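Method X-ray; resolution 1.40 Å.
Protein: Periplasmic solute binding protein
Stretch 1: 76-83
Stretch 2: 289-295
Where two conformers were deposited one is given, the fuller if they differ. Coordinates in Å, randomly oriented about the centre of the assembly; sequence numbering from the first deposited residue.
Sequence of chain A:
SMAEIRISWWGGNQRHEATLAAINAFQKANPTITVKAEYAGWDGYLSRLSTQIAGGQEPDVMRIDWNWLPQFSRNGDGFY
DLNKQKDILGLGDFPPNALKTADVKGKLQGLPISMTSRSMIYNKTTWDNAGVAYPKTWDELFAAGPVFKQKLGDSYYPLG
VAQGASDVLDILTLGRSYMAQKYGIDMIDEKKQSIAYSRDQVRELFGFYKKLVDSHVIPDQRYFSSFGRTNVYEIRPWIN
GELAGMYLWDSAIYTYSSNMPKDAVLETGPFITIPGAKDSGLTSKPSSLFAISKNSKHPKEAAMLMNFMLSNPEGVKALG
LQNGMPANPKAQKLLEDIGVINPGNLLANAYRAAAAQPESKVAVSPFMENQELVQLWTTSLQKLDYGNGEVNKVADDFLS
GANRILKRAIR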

# COMPACT_ATOMS: atom_id res chain seq x y z
N GLY A 76 20.30 -5.21 7.72
CA GLY A 76 21.23 -4.17 7.31
C GLY A 76 21.70 -3.33 8.47
O GLY A 76 21.53 -3.70 9.61
N ASP A 77 22.29 -2.18 8.15
CA ASP A 77 22.90 -1.29 9.14
C ASP A 77 21.86 -0.52 9.95
O ASP A 77 22.18 0.01 11.01
N GLY A 78 20.64 -0.42 9.43
CA GLY A 78 19.63 0.39 10.07
C GLY A 78 19.79 1.86 9.78
O GLY A 78 20.76 2.33 9.19
N PHE A 79 18.77 2.58 10.20
CA PHE A 79 18.71 4.01 10.08
C PHE A 79 19.04 4.68 11.42
O PHE A 79 19.21 4.01 12.47
N TYR A 80 19.15 6.00 11.39
CA TYR A 80 19.31 6.74 12.62
C TYR A 80 18.11 6.48 13.55
O TYR A 80 16.95 6.56 13.12
N ASP A 81 18.40 6.19 14.81
CA ASP A 81 17.36 5.86 15.78
C ASP A 81 16.56 7.11 16.17
O ASP A 81 17.04 7.97 16.92
N LEU A 82 15.33 7.19 15.66
CA LEU A 82 14.50 8.38 15.88
C LEU A 82 14.09 8.63 17.34
O LEU A 82 13.73 9.74 17.69
N ASN A 83 14.21 7.61 18.19
CA ASN A 83 14.01 7.84 19.62
C ASN A 83 15.01 8.85 20.18
O ASN A 83 14.72 9.49 21.18
N LEU A 289 7.25 5.93 5.41
CA LEU A 289 7.93 6.46 6.59
C LEU A 289 8.91 7.50 6.11
O LEU A 289 9.38 7.41 4.98
N PHE A 290 9.26 8.43 6.99
CA PHE A 290 10.49 9.20 6.82
C PHE A 290 11.54 8.65 7.77
O PHE A 290 11.29 8.50 8.97
N ALA A 291 12.71 8.35 7.20
CA ALA A 291 13.88 7.86 7.94
C ALA A 291 15.02 8.86 7.80
O ALA A 291 15.13 9.55 6.80
N ILE A 292 15.87 8.91 8.82
CA ILE A 292 17.10 9.71 8.83
C ILE A 292 18.31 8.78 8.58
O ILE A 292 18.39 7.70 9.14
N SER A 293 19.23 9.25 7.75
CA SER A 293 20.45 8.52 7.43
C SER A 293 21.23 8.20 8.69
O SER A 293 21.40 9.07 9.53
N LYS A 294 21.71 6.96 8.77
CA LYS A 294 22.41 6.48 9.96
C LYS A 294 23.54 7.42 10.30
O LYS A 294 23.77 7.72 11.47
N ASN A 295 24.26 7.89 9.27
CA ASN A 295 25.42 8.75 9.48
C ASN A 295 25.25 10.19 9.00
O ASN A 295 26.23 10.87 8.69

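The loop of residues 76-83 lies against the strand that enters at Leu289 and the turn that follows it, burying 465 Å² between them. Two direct hydrogen bonds and two bridging waters make the polar links across this contact, and apolar side chains pack between them.

The central bond joins main chain to main chain: Tyr80 N donates to Ile292 O at 2.9 Å, with an N-H...O angle of 156°. The next polar pair is too far apart to bond directly, and water 2 bridges it, donating to Tyr80 O (2.8 Å) and accepting from Ile292 N (2.9 Å). Both the amide and the carbonyl of Tyr80 are thus matched to those of Ile292, one pair directly and the other through solvent.

Lys294 supplies the second direct bond. Its side chain is fully extended, t at all four chi angles, and runs past Gly78, whose O lies 3.5 Å from Lys294 CB, to place NZ 2.6 Å from Asp77 O. The ammonium group therefore satisfies a backbone carbonyl of the loop. The Asp77 side chain (chi1 m) starts toward the second stretch, and its OD2 receives a weak bond of 3.5 Å from water 1. The same water donates to Asn295 OD1 at 3.0 Å, linking the two exposed side chains.

The apolar packing centres on Ile292 and Ala291. Phe79 (chi1 m) presents one ring face to Ala291, whose CB points toward the loop and sits 4.0 Å from the centroid of the Phe79 ring, 17° off its normal, in a CH-pi contact. Ile292 (m, t) meets two loop residues: its CG2 is 3.7 Å from Tyr80 CB, and its CD1 is 3.5 Å from Leu82 CD2. Leu82 (m, t) starts sideways, but its end comes nearer the strand, where CD1 also reaches within 3.9 Å of Phe290 O. Tyr80, with chi1 t, likewise starts sideways, yet its end leads away; its contact with Ile292 is made close to the backbone, and Tyr80 CB also lies 3.5 Å from Ser293 O.

Asp81 and Ser293 turn their side chains from this contact and bond both within their own stretch and elsewhere in the structure. Asp81 points away from the strand, and its OD1 accepts from Asn83 N at 3.1 Å. Ser293 (chi1 t) points away from the loop; its OG accepts a weak bond from Asn295 N at 3.4 Å.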

# COMPACT_ATOMS: atom_id res chain seq x y z
CB ASP A 77 23.80 -0.25 8.48
CG ASP A 77 24.98 -0.85 7.76
OD1 ASP A 77 25.45 -1.94 8.15
OD2 ASP A 77 25.49 -0.20 6.80
CB PHE A 79 17.33 4.41 9.55
CG PHE A 79 17.08 3.92 8.14
CD1 PHE A 79 17.83 4.39 7.07
CD2 PHE A 79 16.15 2.93 7.89
CE1 PHE A 79 17.63 3.92 5.79
CE2 PHE A 79 15.94 2.47 6.59
CZ PHE A 79 16.67 2.98 5.54
CB TYR A 80 19.45 8.22 12.31
CG TYR A 80 19.61 9.12 13.52
CD1 TYR A 80 20.87 9.47 13.98
CD2 TYR A 80 18.50 9.69 14.15
CE1 TYR A 80 21.04 10.33 15.05
CE2 TYR A 80 18.65 10.52 15.23
CZ TYR A 80 19.92 10.85 15.67
OH TYR A 80 20.02 11.72 16.74
CB ASP A 81 17.98 5.23 17.01
CG ASP A 81 16.99 4.85 18.08
OD1 ASP A 81 15.76 4.99 17.89
OD2 ASP A 81 17.48 4.41 19.15
CB LEU A 82 13.25 8.34 15.02
CG LEU A 82 13.47 8.30 13.51
CD1 LEU A 82 12.13 8.33 12.81
CD2 LEU A 82 14.32 9.44 12.99
CB ASN A 83 14.05 6.54 20.45
CG ASN A 83 12.96 5.55 20.09
OD1 ASN A 83 13.19 4.31 20.01
ND2 ASN A 83 11.76 6.05 19.93
CB LEU A 289 8.76 5.37 7.31
CG LEU A 289 8.16 3.98 7.52
CD1 LEU A 289 9.20 3.00 8.07
CD2 LEU A 289 7.06 4.08 8.50
CB PHE A 290 10.31 10.69 7.11
CG PHE A 290 9.68 11.48 5.99
CD1 PHE A 290 10.20 11.45 4.69
CD2 PHE A 290 8.59 12.31 6.24
CE1 PHE A 290 9.61 12.19 3.67
CE2 PHE A 290 8.03 13.05 5.23
CZ PHE A 290 8.52 12.99 3.95
CB ALA A 291 14.32 6.51 7.39
CB ILE A 292 17.27 10.48 10.15
CG1 ILE A 292 16.11 11.46 10.33
CG2 ILE A 292 18.61 11.20 10.21
CD1 ILE A 292 16.10 12.20 11.66
CB SER A 293 21.36 9.32 6.51
OG SER A 293 22.65 8.70 6.44
CB LYS A 294 22.92 5.03 9.79
CG LYS A 294 23.23 4.35 11.14
CD LYS A 294 23.84 2.96 11.02
CE LYS A 294 23.82 2.21 12.36
NZ LYS A 294 24.37 0.82 12.25
CB ASN A 295 26.65 8.11 8.82
CG ASN A 295 26.82 6.65 9.21
OD1 ASN A 295 26.75 5.76 8.36
ND2 ASN A 295 27.01 6.41 10.49
O HOH W 1 26.29 2.79 8.38
O HOH W 2 15.30 7.00 10.91